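PDB 5JXF: Asp/Glu-specific dipeptidyl-peptidase from Flavobacterium psychrophilum, which removes dipeptides from the N-terminus of oligopeptides as a serine peptidase of family S46, strictly requiring Asp or Glu at the P1 position. Local coordinates for residues Y285-L293 with S575-S583; V587-Y595 with C650-T658. All blocks are in the same frame, centred on the assembly; numbering follows the deposited sequence.

Contact 1: residues Y285-L293 with S575-S583; sequences YPGKTQEYL and SRIFPDANS
The F578 ring has the Y292 hydroxyl over one face, offset toward the rim, while the Y292 ring meets F578 O and D580 OD2 at its edge; E291 CB, from the same loop as Y292, lies over the centre of one face of that ring. Two irregular loops meet here beside the second beta-barrel of the chymotrypsin-like double barrel characteristic of S46 peptidases: one leads from strand 279-284 to helix 295-325, the other returns from the helical insertion, joining helix 547-571 to strand 586-591. Y292 OH donates to F578 O at 2.6 Å, in the carbonyl plane on a lone pair, a reach that suits a long ring with a polar end. A phenylalanine here would probably leave F578 O without this donor and the aromatic ring less firmly fixed. D580 turns its carboxylate back to its partner loop: OD1 accepts from E291 N (2.9 Å) on the syn side, 15° out of the carboxylate plane. E291 CG, beside its own backbone N (chi1 -58°), comes obliquely to F578 CZ at 3.6 Å. Farther along, A581, small enough to sit against backbone, sets CB 3.7 Å from P286 CB. There S583 N donates to P286 O at 2.8 Å.

Contact 2: residues V587-Y595 with C650-T658; sequences VTYGKVKGY and CFIGTNHTT. With ASP (aspartic acid), chain F.
The second barrel of the chymotrypsin-like peptidase fold forms this contact, and its loop 654-658 leads into the pocket of the bound aspartic acid: T657 and T658 belong to that pocket, and T658 O lies 3.6 Å from CB of the ligand. Both threonine side chains also touch R680, which by similarity recognises the acidic P1 residue. Upstream of them the chain leaves strand 648-653 and passes the end of strand 586-591, where V592 and G653 form a single beta bridge. The K593 N to I652 O bond and the T654 N to K591 O bond (3.0 Å) join the backbones. Glycine suits position 653, since a CB there would clash with K591 O; at G590 a CB would run into T654 OG1. That hydroxyl, set between the backbone N and carbonyl carbon of T654 (chi1 58°), accepts from K591 N at 3.0 Å. N655 ND2 hydrogen-bonds to T280 OG1 and N698 OD1, tying this loop to neighbouring strands. V592 CG2 and F651 CD2, both buried, make an apolar contact at 3.8 Å, the side chains crossing at about a right angle; F651 also touches M700 of strand 698-702. I652 CD1 comes to the edge of the Y595 ring, in its plane, while the phenol end bonds to E683. T588 OG1 serves two neighbours: besides its hydrogen bond with G39 O, it accepts from H656 N at 3.1 Å, with an N-H...O angle of 155°.

How the contacts relate
Contact 1 joins two loops and is partly buried, with K288 exposed; contact 2 is buried and rests on strand ends. Both involve the same antiparallel sheet: the loop 575-583 leads into strand 586-591, and the loop 285-293 follows strand 279-284, which pairs with 586-591. Both bond side chains to backbone, contact 1 by a carboxylate and a phenol, contact 2 by threonine hydroxyls; contact 2 has besides a beta bridge and glycines that let the chains close in, whereas contact 1 lacks regular strand pairing. They meet at the segment 650-658: P286 CB packs 3.4 Å from T658 CG2, and H656 CE1 lies near both E291 and F578. Contact 1 thus borders the loop at H656 and T658.

Contact 1: residues Y285-L293 with S575-S583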
# COMPACT_ATOMS: atom_id res chain seq x y z
N TYR A 285 19.00 -24.68 -1.53
CA TYR A 285 20.32 -24.29 -2.00
C TYR A 285 20.47 -22.76 -2.15
O TYR A 285 20.61 -22.23 -3.26
CB TYR A 285 20.62 -24.99 -3.33
CG TYR A 285 20.54 -26.50 -3.24
CD1 TYR A 285 19.30 -27.15 -3.27
CD2 TYR A 285 21.70 -27.28 -3.15
CE1 TYR A 285 19.22 -28.53 -3.17
CE2 TYR A 285 21.61 -28.68 -3.05
CZ TYR A 285 20.38 -29.28 -3.06
OH TYR A 285 20.25 -30.64 -2.98
N PRO A 286 20.47 -22.05 -1.01
CA PRO A 286 20.65 -20.59 -1.03
C PRO A 286 21.96 -20.21 -1.70
O PRO A 286 23.02 -20.76 -1.39
CB PRO A 286 20.66 -20.22 0.46
CG PRO A 286 21.12 -21.45 1.16
CD PRO A 286 20.51 -22.59 0.36
N GLY A 287 21.85 -19.29 -2.66
CA GLY A 287 22.97 -18.89 -3.48
C GLY A 287 24.05 -18.11 -2.76
O GLY A 287 25.21 -18.55 -2.69
N LYS A 288 23.70 -16.94 -2.23
CA LYS A 288 24.71 -16.08 -1.65
C LYS A 288 24.20 -15.29 -0.45
O LYS A 288 23.05 -14.87 -0.40
CB LYS A 288 25.27 -15.13 -2.71
CG LYS A 288 26.53 -14.39 -2.26
CD LYS A 288 27.22 -13.64 -3.39
CE LYS A 288 26.31 -12.58 -3.98
NZ LYS A 288 27.00 -11.79 -5.05
N THR A 289 25.07 -15.12 0.53
CA THR A 289 24.78 -14.35 1.73
C THR A 289 26.08 -13.71 2.23
O THR A 289 27.16 -14.24 1.98
CB THR A 289 24.10 -15.26 2.78
OG1 THR A 289 22.68 -14.97 2.80
CG2 THR A 289 24.68 -15.12 4.14
N GLN A 290 25.97 -12.53 2.85
CA GLN A 290 27.14 -11.82 3.37
C GLN A 290 26.84 -11.21 4.74
O GLN A 290 26.79 -10.00 4.86
CB GLN A 290 27.58 -10.71 2.42
CG GLN A 290 27.85 -11.17 1.01
CD GLN A 290 28.36 -10.07 0.11
OE1 GLN A 290 29.56 -10.01 -0.20
NE2 GLN A 290 27.46 -9.20 -0.33
N GLU A 291 26.65 -12.04 5.76
CA GLU A 291 26.20 -11.53 7.05
C GLU A 291 27.32 -10.87 7.83
O GLU A 291 27.07 -10.19 8.83
CB GLU A 291 25.60 -12.65 7.90
CG GLU A 291 24.40 -13.38 7.29
CD GLU A 291 23.23 -12.47 6.96
OE1 GLU A 291 23.12 -11.38 7.55
OE2 GLU A 291 22.43 -12.86 6.10
N TYR A 292 28.56 -11.06 7.38
CA TYR A 292 29.69 -10.69 8.20
C TYR A 292 30.55 -9.58 7.60
O TYR A 292 31.75 -9.50 7.86
CB TYR A 292 30.53 -11.93 8.46
CG TYR A 292 29.68 -13.07 8.96
CD1 TYR A 292 29.18 -13.05 10.25
CD2 TYR A 292 29.36 -14.15 8.14
CE1 TYR A 292 28.39 -14.08 10.72
CE2 TYR A 292 28.56 -15.18 8.60
CZ TYR A 292 28.08 -15.14 9.89
OH TYR A 292 27.30 -16.16 10.36
N LEU A 293 29.92 -8.72 6.81
CA LEU A 293 30.63 -7.63 6.15
C LEU A 293 31.03 -6.56 7.15
O LEU A 293 30.45 -6.45 8.22
CB LEU A 293 29.77 -7.03 5.04
CG LEU A 293 29.66 -7.86 3.76
CD1 LEU A 293 28.76 -7.18 2.75
CD2 LEU A 293 31.03 -8.13 3.18
N SER A 575 28.12 -18.18 19.35
CA SER A 575 27.22 -17.08 19.00
C SER A 575 26.37 -17.39 17.76
O SER A 575 25.97 -16.48 17.02
CB SER A 575 28.02 -15.79 18.78
OG SER A 575 29.08 -16.01 17.87
N ARG A 576 26.11 -18.68 17.55
CA ARG A 576 25.30 -19.16 16.42
C ARG A 576 25.84 -18.69 15.07
O ARG A 576 25.07 -18.24 14.22
CB ARG A 576 23.84 -18.72 16.58
CG ARG A 576 23.23 -19.03 17.93
CD ARG A 576 21.73 -18.74 17.92
NE ARG A 576 21.00 -19.68 17.07
CZ ARG A 576 20.43 -19.36 15.91
NH1 ARG A 576 20.51 -18.12 15.44
NH2 ARG A 576 19.78 -20.29 15.22
N ILE A 577 27.14 -18.81 14.86
CA ILE A 577 27.71 -18.39 13.59
C ILE A 577 27.54 -19.48 12.54
O ILE A 577 27.93 -20.63 12.75
CB ILE A 577 29.19 -17.99 13.73
CG1 ILE A 577 29.28 -16.54 14.22
CG2 ILE A 577 29.91 -18.10 12.39
CD1 ILE A 577 30.67 -16.08 14.54
N PHE A 578 26.92 -19.10 11.43
CA PHE A 578 26.68 -20.01 10.32
C PHE A 578 27.45 -19.52 9.11
O PHE A 578 27.66 -18.32 8.97
CB PHE A 578 25.18 -20.11 10.01
CG PHE A 578 24.54 -18.79 9.68
CD1 PHE A 578 24.09 -17.94 10.70
CD2 PHE A 578 24.33 -18.41 8.36
CE1 PHE A 578 23.47 -16.73 10.39
CE2 PHE A 578 23.71 -17.19 8.05
CZ PHE A 578 23.28 -16.35 9.07
N PRO A 579 27.87 -20.44 8.24
CA PRO A 579 28.59 -20.05 7.02
C PRO A 579 27.68 -19.31 6.05
O PRO A 579 26.49 -19.63 5.98
CB PRO A 579 29.03 -21.40 6.44
CG PRO A 579 28.06 -22.36 6.96
CD PRO A 579 27.74 -21.90 8.35
N ASP A 580 28.24 -18.35 5.32
CA ASP A 580 27.49 -17.59 4.33
C ASP A 580 26.95 -18.59 3.32
O ASP A 580 27.54 -19.63 3.13
CB ASP A 580 28.38 -16.54 3.64
CG ASP A 580 28.49 -15.21 4.44
OD1 ASP A 580 27.46 -14.70 4.95
OD2 ASP A 580 29.61 -14.66 4.53
N ALA A 581 25.82 -18.29 2.68
CA ALA A 581 25.32 -19.19 1.64
C ALA A 581 26.32 -19.22 0.49
O ALA A 581 26.98 -18.22 0.21
CB ALA A 581 23.93 -18.75 1.16
N ASN A 582 26.42 -20.37 -0.17
CA ASN A 582 27.33 -20.54 -1.30
C ASN A 582 26.81 -21.58 -2.26
O ASN A 582 27.58 -22.39 -2.79
CB ASN A 582 28.72 -20.94 -0.80
CG ASN A 582 28.73 -22.26 -0.05
OD1 ASN A 582 27.68 -22.86 0.21
ND2 ASN A 582 29.92 -22.72 0.32
N SER A 583 25.49 -21.55 -2.48
CA SER A 583 24.79 -22.47 -3.37
C SER A 583 25.00 -23.95 -3.00
O SER A 583 25.02 -24.82 -3.88
CB SER A 583 25.20 -22.23 -4.83
OG SER A 583 25.37 -20.86 -5.08

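Contact 2: residues V587-Y595 with C650-T658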
# COMPACT_ATOMS: atom_id res chain seq x y z
N VAL A 587 19.93 -26.25 5.71
CA VAL A 587 18.67 -26.34 6.39
C VAL A 587 18.47 -25.05 7.19
O VAL A 587 19.43 -24.51 7.74
CB VAL A 587 18.64 -27.56 7.31
CG1 VAL A 587 17.39 -27.55 8.19
CG2 VAL A 587 18.70 -28.83 6.48
N THR A 588 17.24 -24.56 7.23
CA THR A 588 16.85 -23.49 8.14
C THR A 588 15.47 -23.85 8.69
O THR A 588 14.70 -24.57 8.05
CB THR A 588 16.83 -22.11 7.43
OG1 THR A 588 16.46 -21.08 8.35
CG2 THR A 588 15.86 -22.11 6.26
N TYR A 589 15.16 -23.37 9.89
CA TYR A 589 13.90 -23.70 10.53
C TYR A 589 13.32 -22.50 11.26
O TYR A 589 14.00 -21.49 11.46
CB TYR A 589 14.08 -24.83 11.54
CG TYR A 589 15.29 -24.61 12.40
CD1 TYR A 589 16.53 -25.10 12.00
CD2 TYR A 589 15.21 -23.90 13.59
CE1 TYR A 589 17.65 -24.88 12.74
CE2 TYR A 589 16.36 -23.69 14.36
CZ TYR A 589 17.57 -24.20 13.92
OH TYR A 589 18.73 -24.04 14.62
N GLY A 590 12.08 -22.62 11.69
CA GLY A 590 11.45 -21.57 12.46
C GLY A 590 10.00 -21.91 12.65
O GLY A 590 9.67 -23.08 12.88
N LYS A 591 9.13 -20.92 12.51
CA LYS A 591 7.72 -21.15 12.70
C LYS A 591 6.85 -20.23 11.85
O LYS A 591 7.28 -19.15 11.46
CB LYS A 591 7.37 -21.00 14.19
CG LYS A 591 7.64 -19.60 14.71
CD LYS A 591 7.85 -19.58 16.21
CE LYS A 591 6.57 -19.87 16.96
NZ LYS A 591 6.83 -20.11 18.40
N VAL A 592 5.64 -20.68 11.57
CA VAL A 592 4.63 -19.86 10.93
C VAL A 592 4.33 -18.66 11.86
O VAL A 592 3.86 -18.83 12.98
CB VAL A 592 3.35 -20.69 10.64
CG1 VAL A 592 2.30 -19.82 10.00
CG2 VAL A 592 3.67 -21.89 9.74
N LYS A 593 4.64 -17.46 11.39
CA LYS A 593 4.56 -16.27 12.23
C LYS A 593 4.35 -15.02 11.38
O LYS A 593 5.12 -14.78 10.44
CB LYS A 593 5.84 -16.10 13.06
CG LYS A 593 5.69 -15.15 14.26
CD LYS A 593 4.50 -15.62 15.08
CE LYS A 593 4.60 -15.28 16.54
NZ LYS A 593 3.65 -16.16 17.28
N GLY A 594 3.35 -14.22 11.71
CA GLY A 594 3.18 -12.93 11.06
C GLY A 594 4.22 -11.93 11.50
O GLY A 594 5.22 -12.29 12.13
N TYR A 595 3.99 -10.65 11.18
CA TYR A 595 4.87 -9.56 11.63
C TYR A 595 4.21 -8.18 11.49
O TYR A 595 3.13 -8.04 10.91
CB TYR A 595 6.19 -9.58 10.87
CG TYR A 595 6.08 -9.12 9.43
CD1 TYR A 595 5.49 -9.92 8.45
CD2 TYR A 595 6.59 -7.89 9.03
CE1 TYR A 595 5.40 -9.50 7.12
CE2 TYR A 595 6.51 -7.47 7.71
CZ TYR A 595 5.92 -8.29 6.77
OH TYR A 595 5.84 -7.84 5.46
N CYS A 650 -1.22 -18.84 0.68
CA CYS A 650 0.18 -18.66 1.05
C CYS A 650 0.30 -18.54 2.56
O CYS A 650 -0.69 -18.26 3.25
CB CYS A 650 0.80 -17.40 0.40
SG CYS A 650 0.77 -17.33 -1.41
N PHE A 651 1.52 -18.73 3.05
CA PHE A 651 1.84 -18.39 4.44
C PHE A 651 3.31 -17.99 4.59
O PHE A 651 4.09 -18.08 3.64
CB PHE A 651 1.47 -19.54 5.40
CG PHE A 651 2.29 -20.80 5.23
CD1 PHE A 651 1.95 -21.75 4.29
CD2 PHE A 651 3.37 -21.06 6.06
CE1 PHE A 651 2.69 -22.93 4.15
CE2 PHE A 651 4.11 -22.24 5.94
CZ PHE A 651 3.77 -23.16 4.98
N ILE A 652 3.67 -17.52 5.78
CA ILE A 652 5.01 -16.99 6.02
C ILE A 652 5.56 -17.49 7.35
O ILE A 652 4.79 -17.75 8.27
CB ILE A 652 5.05 -15.43 6.03
CG1 ILE A 652 3.90 -14.85 6.88
CG2 ILE A 652 4.95 -14.88 4.63
CD1 ILE A 652 4.02 -13.28 7.12
N GLY A 653 6.88 -17.59 7.44
CA GLY A 653 7.52 -17.97 8.68
C GLY A 653 8.87 -17.31 8.92
O GLY A 653 9.36 -16.52 8.12
N THR A 654 9.46 -17.65 10.05
CA THR A 654 10.73 -17.08 10.45
C THR A 654 11.94 -17.86 9.90
O THR A 654 13.01 -17.82 10.49
CB THR A 654 10.83 -17.01 11.97
OG1 THR A 654 10.69 -18.33 12.52
CG2 THR A 654 9.72 -16.12 12.53
N ASN A 655 11.78 -18.53 8.77
CA ASN A 655 12.91 -19.23 8.16
C ASN A 655 13.80 -18.25 7.40
O ASN A 655 13.32 -17.35 6.72
CB ASN A 655 12.43 -20.33 7.21
CG ASN A 655 11.43 -21.26 7.85
OD1 ASN A 655 11.80 -22.13 8.63
ND2 ASN A 655 10.16 -21.10 7.49
N HIS A 656 15.11 -18.45 7.49
CA HIS A 656 16.05 -17.57 6.83
C HIS A 656 16.40 -18.13 5.46
O HIS A 656 17.05 -19.17 5.36
CB HIS A 656 17.31 -17.41 7.68
CG HIS A 656 18.27 -16.37 7.18
ND1 HIS A 656 19.52 -16.19 7.73
CD2 HIS A 656 18.15 -15.45 6.19
CE1 HIS A 656 20.14 -15.21 7.09
NE2 HIS A 656 19.33 -14.75 6.15
N THR A 657 15.98 -17.43 4.41
CA THR A 657 16.21 -17.84 3.03
C THR A 657 16.86 -16.75 2.19
O THR A 657 17.01 -15.62 2.64
CB THR A 657 14.89 -18.23 2.33
OG1 THR A 657 13.95 -17.16 2.46
CG2 THR A 657 14.29 -19.49 2.96
N THR A 658 17.24 -17.09 0.96
CA THR A 658 17.74 -16.09 0.01
C THR A 658 17.53 -16.69 -1.39
O THR A 658 16.99 -17.78 -1.51
CB THR A 658 19.24 -15.72 0.31
OG1 THR A 658 19.67 -14.62 -0.51
CG2 THR A 658 20.15 -16.90 0.09
N ASP F . 12.78 -15.52 -5.08
CA ASP F . 14.11 -15.94 -4.62
C ASP F . 14.73 -17.07 -5.43
O ASP F . 15.30 -18.01 -4.87
CB ASP F . 14.06 -16.34 -3.14
CG ASP F . 14.22 -15.15 -2.20
OD1 ASP F . 14.77 -14.12 -2.63
OD2 ASP F . 13.81 -15.25 -1.02